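Protein ACDH-11, isoform b (Caenorhabditis elegans, PDB 4Y9J) belongs to the acyl-CoA dehydrogenase family of flavoproteins and binds flavin-adenine dinucleotide within a four-chain assembly. Local coordinates at residues 366-378 and 532-544. Sequence-based numbering, arbitrary orientation.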
ATOM      1  N   ARG B 366       7.570 -34.110 -21.021  1.00 37.99           N
ATOM      2  CA  ARG B 366       8.110 -35.411 -20.698  1.00 42.25           C
ATOM      3  C   ARG B 366       9.548 -35.548 -21.168  1.00 42.76           C
ATOM      4  O   ARG B 366      10.370 -36.133 -20.468  1.00 42.74           O
ATOM      5  CB  ARG B 366       7.266 -36.522 -21.269  1.00 43.75           C
ATOM      6  CG  ARG B 366       5.928 -36.640 -20.614  1.00 45.26           C
ATOM      7  CD  ARG B 366       5.205 -37.884 -21.050  1.00 51.47           C
ATOM      8  NE  ARG B 366       3.833 -37.971 -20.585  1.00 50.54           N
ATOM      9  CZ  ARG B 366       3.131 -39.103 -20.605  1.00 52.46           C
ATOM     10  NH1 ARG B 366       3.647 -40.255 -21.072  1.00 51.15           N
ATOM     11  NH2 ARG B 366       1.888 -39.076 -20.164  1.00 53.27           N
ATOM     12  N   GLY B 367       9.869 -35.023 -22.334  1.00 42.36           N
ATOM     13  CA  GLY B 367      11.239 -35.120 -22.862  1.00 41.96           C
ATOM     14  C   GLY B 367      12.246 -34.420 -21.922  1.00 39.75           C
ATOM     15  O   GLY B 367      13.289 -34.938 -21.550  1.00 40.65           O
ATOM     16  N   SER B 368      11.910 -33.224 -21.548  1.00 38.27           N
ATOM     17  CA  SER B 368      12.790 -32.476 -20.637  1.00 38.20           C
ATOM     18  C   SER B 368      12.870 -33.065 -19.210  1.00 37.77           C
ATOM     19  O   SER B 368      13.852 -32.993 -18.534  1.00 39.70           O
ATOM     20  CB  SER B 368      12.395 -31.022 -20.608  1.00 36.47           C
ATOM     21  OG  SER B 368      12.646 -30.518 -21.851  1.00 37.03           O
ATOM     22  N   MET B 369      11.802 -33.642 -18.784  1.00 38.57           N
ATOM     23  CA  MET B 369      11.777 -34.347 -17.552  1.00 40.53           C
ATOM     24  C   MET B 369      12.793 -35.506 -17.563  1.00 40.70           C
ATOM     25  O   MET B 369      13.520 -35.698 -16.589  1.00 40.34           O
ATOM     26  CB  MET B 369      10.383 -34.894 -17.409  1.00 44.07           C
ATOM     27  CG  MET B 369      10.034 -35.216 -16.043  1.00 54.43           C
ATOM     28  SD  MET B 369       9.491 -33.625 -15.326  1.00 62.35           S
ATOM     29  CE  MET B 369       9.589 -34.626 -13.859  1.00 53.33           C
ATOM     30  N   LEU B 370      12.831 -36.290 -18.638  1.00 42.98           N
ATOM     31  CA  LEU B 370      13.753 -37.454 -18.702  1.00 41.91           C
ATOM     32  C   LEU B 370      15.172 -36.918 -18.769  1.00 41.73           C
ATOM     33  O   LEU B 370      16.057 -37.515 -18.235  1.00 42.39           O
ATOM     34  CB  LEU B 370      13.387 -38.359 -19.856  1.00 46.71           C
ATOM     35  CG  LEU B 370      12.090 -39.133 -19.676  1.00 47.14           C
ATOM     36  CD1 LEU B 370      12.086 -40.288 -20.622  1.00 52.28           C
ATOM     37  CD2 LEU B 370      11.896 -39.650 -18.240  1.00 48.69           C
ATOM     38  N   LEU B 371      15.389 -35.782 -19.433  1.00 39.84           N
ATOM     39  CA  LEU B 371      16.698 -35.164 -19.501  1.00 40.20           C
ATOM     40  C   LEU B 371      17.116 -34.760 -18.094  1.00 39.64           C
ATOM     41  O   LEU B 371      18.273 -34.912 -17.748  1.00 41.03           O
ATOM     42  CB  LEU B 371      16.712 -33.986 -20.476  1.00 40.50           C
ATOM     43  CG  LEU B 371      18.024 -33.363 -20.994  1.00 41.97           C
ATOM     44  CD1 LEU B 371      18.757 -34.334 -21.886  1.00 43.83           C
ATOM     45  CD2 LEU B 371      17.798 -32.049 -21.762  1.00 40.95           C
ATOM     46  N   LEU B 372      16.182 -34.200 -17.310  1.00 40.63           N
ATOM     47  CA  LEU B 372      16.457 -33.812 -15.943  1.00 38.67           C
ATOM     48  C   LEU B 372      16.917 -34.974 -15.102  1.00 40.34           C
ATOM     49  O   LEU B 372      17.868 -34.843 -14.307  1.00 41.79           O
ATOM     50  CB  LEU B 372      15.214 -33.245 -15.300  1.00 38.95           C
ATOM     51  CG  LEU B 372      15.273 -33.012 -13.790  1.00 37.88           C
ATOM     52  CD1 LEU B 372      16.345 -31.992 -13.409  1.00 36.24           C
ATOM     53  CD2 LEU B 372      13.896 -32.578 -13.284  1.00 37.64           C
ATOM     54  N   PHE B 373      16.223 -36.099 -15.220  1.00 40.09           N
ATOM     55  CA  PHE B 373      16.589 -37.281 -14.431  1.00 43.38           C
ATOM     56  C   PHE B 373      17.869 -37.964 -14.933  1.00 45.09           C
ATOM     57  O   PHE B 373      18.604 -38.491 -14.138  1.00 47.01           O
ATOM     58  CB  PHE B 373      15.380 -38.224 -14.249  1.00 45.19           C
ATOM     59  CG  PHE B 373      14.514 -37.763 -13.144  1.00 45.23           C
ATOM     60  CD1 PHE B 373      14.891 -38.000 -11.825  1.00 46.70           C
ATOM     61  CD2 PHE B 373      13.411 -36.967 -13.391  1.00 48.17           C
ATOM     62  CE1 PHE B 373      14.160 -37.465 -10.758  1.00 46.47           C
ATOM     63  CE2 PHE B 373      12.683 -36.413 -12.328  1.00 46.34           C
ATOM     64  CZ  PHE B 373      13.055 -36.677 -11.017  1.00 46.88           C
ATOM     65  N   GLU B 374      18.174 -37.852 -16.225  1.00 45.80           N
ATOM     66  CA  GLU B 374      19.485 -38.272 -16.745  1.00 45.35           C
ATOM     67  C   GLU B 374      20.589 -37.383 -16.143  1.00 43.71           C
ATOM     68  O   GLU B 374      21.629 -37.868 -15.747  1.00 44.05           O
ATOM     69  CB  GLU B 374      19.513 -38.161 -18.275  1.00 46.96           C
ATOM     70  CG  GLU B 374      20.903 -38.339 -18.912  1.00 47.82           C
ATOM     71  CD  GLU B 374      21.340 -39.775 -19.017  1.00 52.14           C
ATOM     72  OE1 GLU B 374      20.672 -40.644 -18.422  1.00 53.53           O
ATOM     73  OE2 GLU B 374      22.376 -40.031 -19.669  1.00 50.79           O
ATOM     74  N   ALA B 375      20.338 -36.080 -16.012  1.00 42.25           N
ATOM     75  CA  ALA B 375      21.311 -35.206 -15.280  1.00 42.66           C
ATOM     76  C   ALA B 375      21.496 -35.614 -13.775  1.00 42.82           C
ATOM     77  O   ALA B 375      22.603 -35.647 -13.283  1.00 45.62           O
ATOM     78  CB  ALA B 375      20.912 -33.748 -15.437  1.00 40.50           C
ATOM     79  N   ALA B 376      20.407 -35.905 -13.072  1.00 42.49           N
ATOM     80  CA  ALA B 376      20.424 -36.349 -11.678  1.00 43.00           C
ATOM     81  C   ALA B 376      21.196 -37.661 -11.535  1.00 44.08           C
ATOM     82  O   ALA B 376      22.007 -37.800 -10.635  1.00 45.65           O
ATOM     83  CB  ALA B 376      19.008 -36.561 -11.177  1.00 41.47           C
ATOM     84  N   ARG B 377      20.900 -38.602 -12.425  1.00 47.78           N
ATOM     85  CA  ARG B 377      21.650 -39.897 -12.525  1.00 47.89           C
ATOM     86  C   ARG B 377      23.121 -39.665 -12.699  1.00 48.15           C
ATOM     87  O   ARG B 377      23.935 -40.227 -11.944  1.00 50.42           O
ATOM     88  CB  ARG B 377      21.133 -40.731 -13.688  1.00 52.25           C
ATOM     89  CG  ARG B 377      21.689 -42.114 -13.788  1.00 54.74           C
ATOM     90  CD  ARG B 377      21.214 -42.866 -15.031  1.00 55.80           C
ATOM     91  NE  ARG B 377      21.841 -42.368 -16.259  1.00 55.99           N
ATOM     92  CZ  ARG B 377      22.976 -42.794 -16.755  1.00 58.06           C
ATOM     93  NH1 ARG B 377      23.645 -43.758 -16.134  1.00 59.96           N
ATOM     94  NH2 ARG B 377      23.465 -42.260 -17.849  1.00 57.64           N
ATOM     95  N   LEU B 378      23.482 -38.857 -13.681  1.00 46.32           N
ATOM     96  CA  LEU B 378      24.895 -38.569 -14.008  1.00 49.11           C
ATOM     97  C   LEU B 378      25.602 -37.808 -12.876  1.00 47.52           C
ATOM     98  O   LEU B 378      26.793 -38.033 -12.627  1.00 48.28           O
ATOM     99  CB  LEU B 378      25.038 -37.739 -15.298  1.00 48.21           C
ATOM    100  CG  LEU B 378      24.627 -38.473 -16.584  1.00 50.44           C
ATOM    101  CD1 LEU B 378      24.435 -37.446 -17.701  1.00 50.99           C
ATOM    102  CD2 LEU B 378      25.630 -39.521 -16.945  1.00 55.10           C
ATOM    103  N   ALA B 532      19.841 -30.978 -26.996  1.00 39.84           N
ATOM    104  CA  ALA B 532      18.774 -31.213 -26.048  1.00 38.69           C
ATOM    105  C   ALA B 532      17.761 -32.157 -26.641  1.00 40.72           C
ATOM    106  O   ALA B 532      17.367 -33.094 -26.016  1.00 41.93           O
ATOM    107  CB  ALA B 532      18.103 -29.909 -25.647  1.00 38.05           C
ATOM    108  N   ARG B 533      17.353 -31.930 -27.890  1.00 42.10           N
ATOM    109  CA  ARG B 533      16.282 -32.725 -28.479  1.00 42.08           C
ATOM    110  C   ARG B 533      16.720 -34.150 -28.817  1.00 44.62           C
ATOM    111  O   ARG B 533      15.922 -35.071 -28.717  1.00 45.36           O
ATOM    112  CB  ARG B 533      15.753 -32.040 -29.715  1.00 44.06           C
ATOM    113  CG  ARG B 533      15.072 -30.722 -29.369  1.00 44.38           C
ATOM    114  CD  ARG B 533      14.532 -29.933 -30.543  1.00 47.16           C
ATOM    115  NE  ARG B 533      15.583 -29.501 -31.486  1.00 55.93           N
ATOM    116  CZ  ARG B 533      15.786 -28.272 -32.001  1.00 57.42           C
ATOM    117  NH1 ARG B 533      14.960 -27.224 -31.660  1.00 51.74           N
ATOM    118  NH2 ARG B 533      16.828 -28.123 -32.892  1.00 52.75           N
ATOM    119  N   ILE B 534      17.942 -34.308 -29.313  1.00 44.98           N
ATOM    120  CA  ILE B 534      18.500 -35.621 -29.603  1.00 47.81           C
ATOM    121  C   ILE B 534      18.551 -36.442 -28.317  1.00 46.57           C
ATOM    122  O   ILE B 534      18.149 -37.621 -28.286  1.00 48.87           O
ATOM    123  CB  ILE B 534      19.908 -35.514 -30.267  1.00 49.02           C
ATOM    124  CG1 ILE B 534      19.722 -34.997 -31.714  1.00 51.59           C
ATOM    125  CG2 ILE B 534      20.644 -36.881 -30.279  1.00 51.04           C
ATOM    126  CD1 ILE B 534      21.003 -34.650 -32.436  1.00 53.69           C
ATOM    127  N   TYR B 535      19.111 -35.832 -27.291  1.00 43.16           N
ATOM    128  CA  TYR B 535      19.324 -36.526 -26.020  1.00 45.04           C
ATOM    129  C   TYR B 535      17.959 -36.884 -25.431  1.00 44.70           C
ATOM    130  O   TYR B 535      17.741 -38.036 -24.999  1.00 47.67           O
ATOM    131  CB  TYR B 535      20.145 -35.622 -25.083  1.00 44.49           C
ATOM    132  CG  TYR B 535      21.017 -36.324 -24.074  1.00 44.82           C
ATOM    133  CD1 TYR B 535      20.702 -37.587 -23.578  1.00 47.69           C
ATOM    134  CD2 TYR B 535      22.149 -35.663 -23.548  1.00 45.05           C
ATOM    135  CE1 TYR B 535      21.552 -38.224 -22.633  1.00 50.15           C
ATOM    136  CE2 TYR B 535      22.983 -36.266 -22.606  1.00 46.66           C
ATOM    137  CZ  TYR B 535      22.665 -37.499 -22.112  1.00 48.58           C
ATOM    138  OH  TYR B 535      23.476 -38.029 -21.160  1.00 51.99           O
ATOM    139  N   SER B 536      17.022 -35.935 -25.472  1.00 43.11           N
ATOM    140  CA  SER B 536      15.695 -36.119 -24.858  1.00 43.29           C
ATOM    141  C   SER B 536      14.923 -37.215 -25.629  1.00 44.95           C
ATOM    142  O   SER B 536      14.257 -38.098 -25.033  1.00 45.68           O
ATOM    143  CB  SER B 536      14.891 -34.814 -24.809  1.00 42.50           C
ATOM    144  OG  SER B 536      15.483 -33.864 -23.935  1.00 42.27           O
ATOM    145  N   GLY B 537      15.028 -37.194 -26.953  1.00 45.32           N
ATOM    146  CA  GLY B 537      14.347 -38.189 -27.742  1.00 47.40           C
ATOM    147  C   GLY B 537      14.803 -39.600 -27.454  1.00 49.02           C
ATOM    148  O   GLY B 537      14.004 -40.572 -27.379  1.00 51.88           O
ATOM    149  N   ALA B 538      16.116 -39.748 -27.415  1.00 50.90           N
ATOM    150  CA  ALA B 538      16.712 -41.075 -27.146  1.00 52.93           C
ATOM    151  C   ALA B 538      16.292 -41.618 -25.760  1.00 53.23           C
ATOM    152  O   ALA B 538      16.047 -42.827 -25.594  1.00 54.68           O
ATOM    153  CB  ALA B 538      18.216 -40.945 -27.183  1.00 53.78           C
ATOM    154  N   LEU B 539      16.199 -40.707 -24.797  1.00 51.83           N
ATOM    155  CA  LEU B 539      15.735 -41.025 -23.443  1.00 51.21           C
ATOM    156  C   LEU B 539      14.289 -41.452 -23.463  1.00 51.65           C
ATOM    157  O   LEU B 539      13.944 -42.461 -22.884  1.00 53.42           O
ATOM    158  CB  LEU B 539      15.940 -39.859 -22.504  1.00 50.69           C
ATOM    159  CG  LEU B 539      17.375 -39.663 -22.036  1.00 50.57           C
ATOM    160  CD1 LEU B 539      17.525 -38.266 -21.556  1.00 48.38           C
ATOM    161  CD2 LEU B 539      17.754 -40.663 -20.944  1.00 53.31           C
ATOM    162  N   LEU B 540      13.460 -40.747 -24.228  1.00 48.47           N
ATOM    163  CA  LEU B 540      12.055 -41.108 -24.358  1.00 50.20           C
ATOM    164  C   LEU B 540      11.877 -42.482 -24.984  1.00 53.47           C
ATOM    165  O   LEU B 540      10.983 -43.226 -24.619  1.00 56.37           O
ATOM    166  CB  LEU B 540      11.308 -40.033 -25.199  1.00 49.92           C
ATOM    167  CG  LEU B 540      10.950 -38.752 -24.448  1.00 48.92           C
ATOM    168  CD1 LEU B 540      10.447 -37.710 -25.406  1.00 45.95           C
ATOM    169  CD2 LEU B 540       9.906 -39.017 -23.379  1.00 50.06           C
ATOM    170  N   ILE B 541      12.767 -42.828 -25.903  1.00 54.74           N
ATOM    171  CA  ILE B 541      12.676 -44.068 -26.635  1.00 58.58           C
ATOM    172  C   ILE B 541      13.038 -45.203 -25.692  1.00 60.84           C
ATOM    173  O   ILE B 541      12.367 -46.230 -25.708  1.00 63.93           O
ATOM    174  CB  ILE B 541      13.597 -44.104 -27.873  1.00 57.32           C
ATOM    175  CG1 ILE B 541      13.000 -43.278 -28.997  1.00 56.88           C
ATOM    176  CG2 ILE B 541      13.753 -45.520 -28.426  1.00 61.19           C
ATOM    177  CD1 ILE B 541      14.025 -42.828 -30.016  1.00 56.81           C
ATOM    178  N   ASP B 542      14.115 -45.000 -24.943  1.00 60.45           N
ATOM    179  CA  ASP B 542      14.598 -45.964 -23.981  1.00 63.31           C
ATOM    180  C   ASP B 542      13.523 -46.189 -22.922  1.00 62.21           C
ATOM    181  O   ASP B 542      13.179 -47.317 -22.586  1.00 60.73           O
ATOM    182  CB  ASP B 542      15.877 -45.434 -23.366  1.00 62.94           C
ATOM    183  CG  ASP B 542      16.625 -46.470 -22.538  1.00 67.95           C
ATOM    184  OD1 ASP B 542      16.917 -47.572 -23.023  1.00 68.39           O
ATOM    185  OD2 ASP B 542      16.921 -46.135 -21.385  1.00 68.94           O
ATOM    186  N   HIS B 543      12.929 -45.121 -22.453  1.00 60.29           N
ATOM    187  CA  HIS B 543      11.814 -45.220 -21.531  1.00 60.79           C
ATOM    188  C   HIS B 543      10.608 -45.992 -22.061  1.00 61.42           C
ATOM    189  O   HIS B 543      10.080 -46.860 -21.357  1.00 64.45           O
ATOM    190  CB  HIS B 543      11.393 -43.827 -21.149  1.00 59.94           C
ATOM    191  CG  HIS B 543      10.302 -43.770 -20.130  1.00 62.12           C
ATOM    192  ND1 HIS B 543       8.974 -43.596 -20.463  1.00 65.33           N
ATOM    193  CD2 HIS B 543      10.353 -43.776 -18.782  1.00 62.53           C
ATOM    194  CE1 HIS B 543       8.254 -43.520 -19.358  1.00 64.99           C
ATOM    195  NE2 HIS B 543       9.067 -43.655 -18.329  1.00 65.39           N
ATOM    196  N   ALA B 544      10.185 -45.704 -23.296  1.00 59.38           N
ATOM    197  CA  ALA B 544       9.009 -46.367 -23.891  1.00 60.73           C
ATOM    198  C   ALA B 544       9.283 -47.830 -24.240  1.00 62.84           C
ATOM    199  O   ALA B 544       8.325 -48.648 -24.361  1.00 62.08           O
ATOM    200  CB  ALA B 544       8.566 -45.632 -25.152  1.00 62.66           C
TER
HETATM  201  O   HOH W   1      13.365 -32.089 -24.094  1.00 41.64           O
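G367 meets S536 and L540 where segments 366-378 and 532-544 cross at 90°, axes 8.3 Å apart. Having no side chain, G367 lets the backbones close in, its CA only 5.0 Å from the CA of S536, while L540 CD1 lies 3.7 Å from G367 CA. Small S536 suits the same spot: its OG turns back to its own helix, giving a hydrogen bond to A532 O, and also receives one from a water that bridges to S368 OG, itself bonded to Q409.

Next to this close approach the packing is apolar, mostly leucine. L370 lies over L539, and its CD1 touches both L540 CD2 and H543 CB, 3.6 Å from the latter. L539 CD1 reaches L371 CA and E374 CB. L371 turns CG away from its amide N (chi1 -165°), which carries CD1 across the base of the Y535 side chain, 3.7 Å from CB.

Toward E374 the contact is looser and partly polar, though still buried. Y535 OH donates to the anti lone pair of E374 OE2 at 2.7 Å, the carboxylate plane standing 71° from the ring. R377, partly exposed, grips E374 side-on through NE and NH2, and R473 adds a salt bridge to OE2; these cationic partners probably stabilise a buried carboxylate.

Helix 524-545, of the ACDH-11 C-terminal domain-like family, thus packs on helix 352-383 of the acyl-CoA dehydrogenase C-terminal domain in a near-perpendicular helix-helix crossing with a glycine at the close approach.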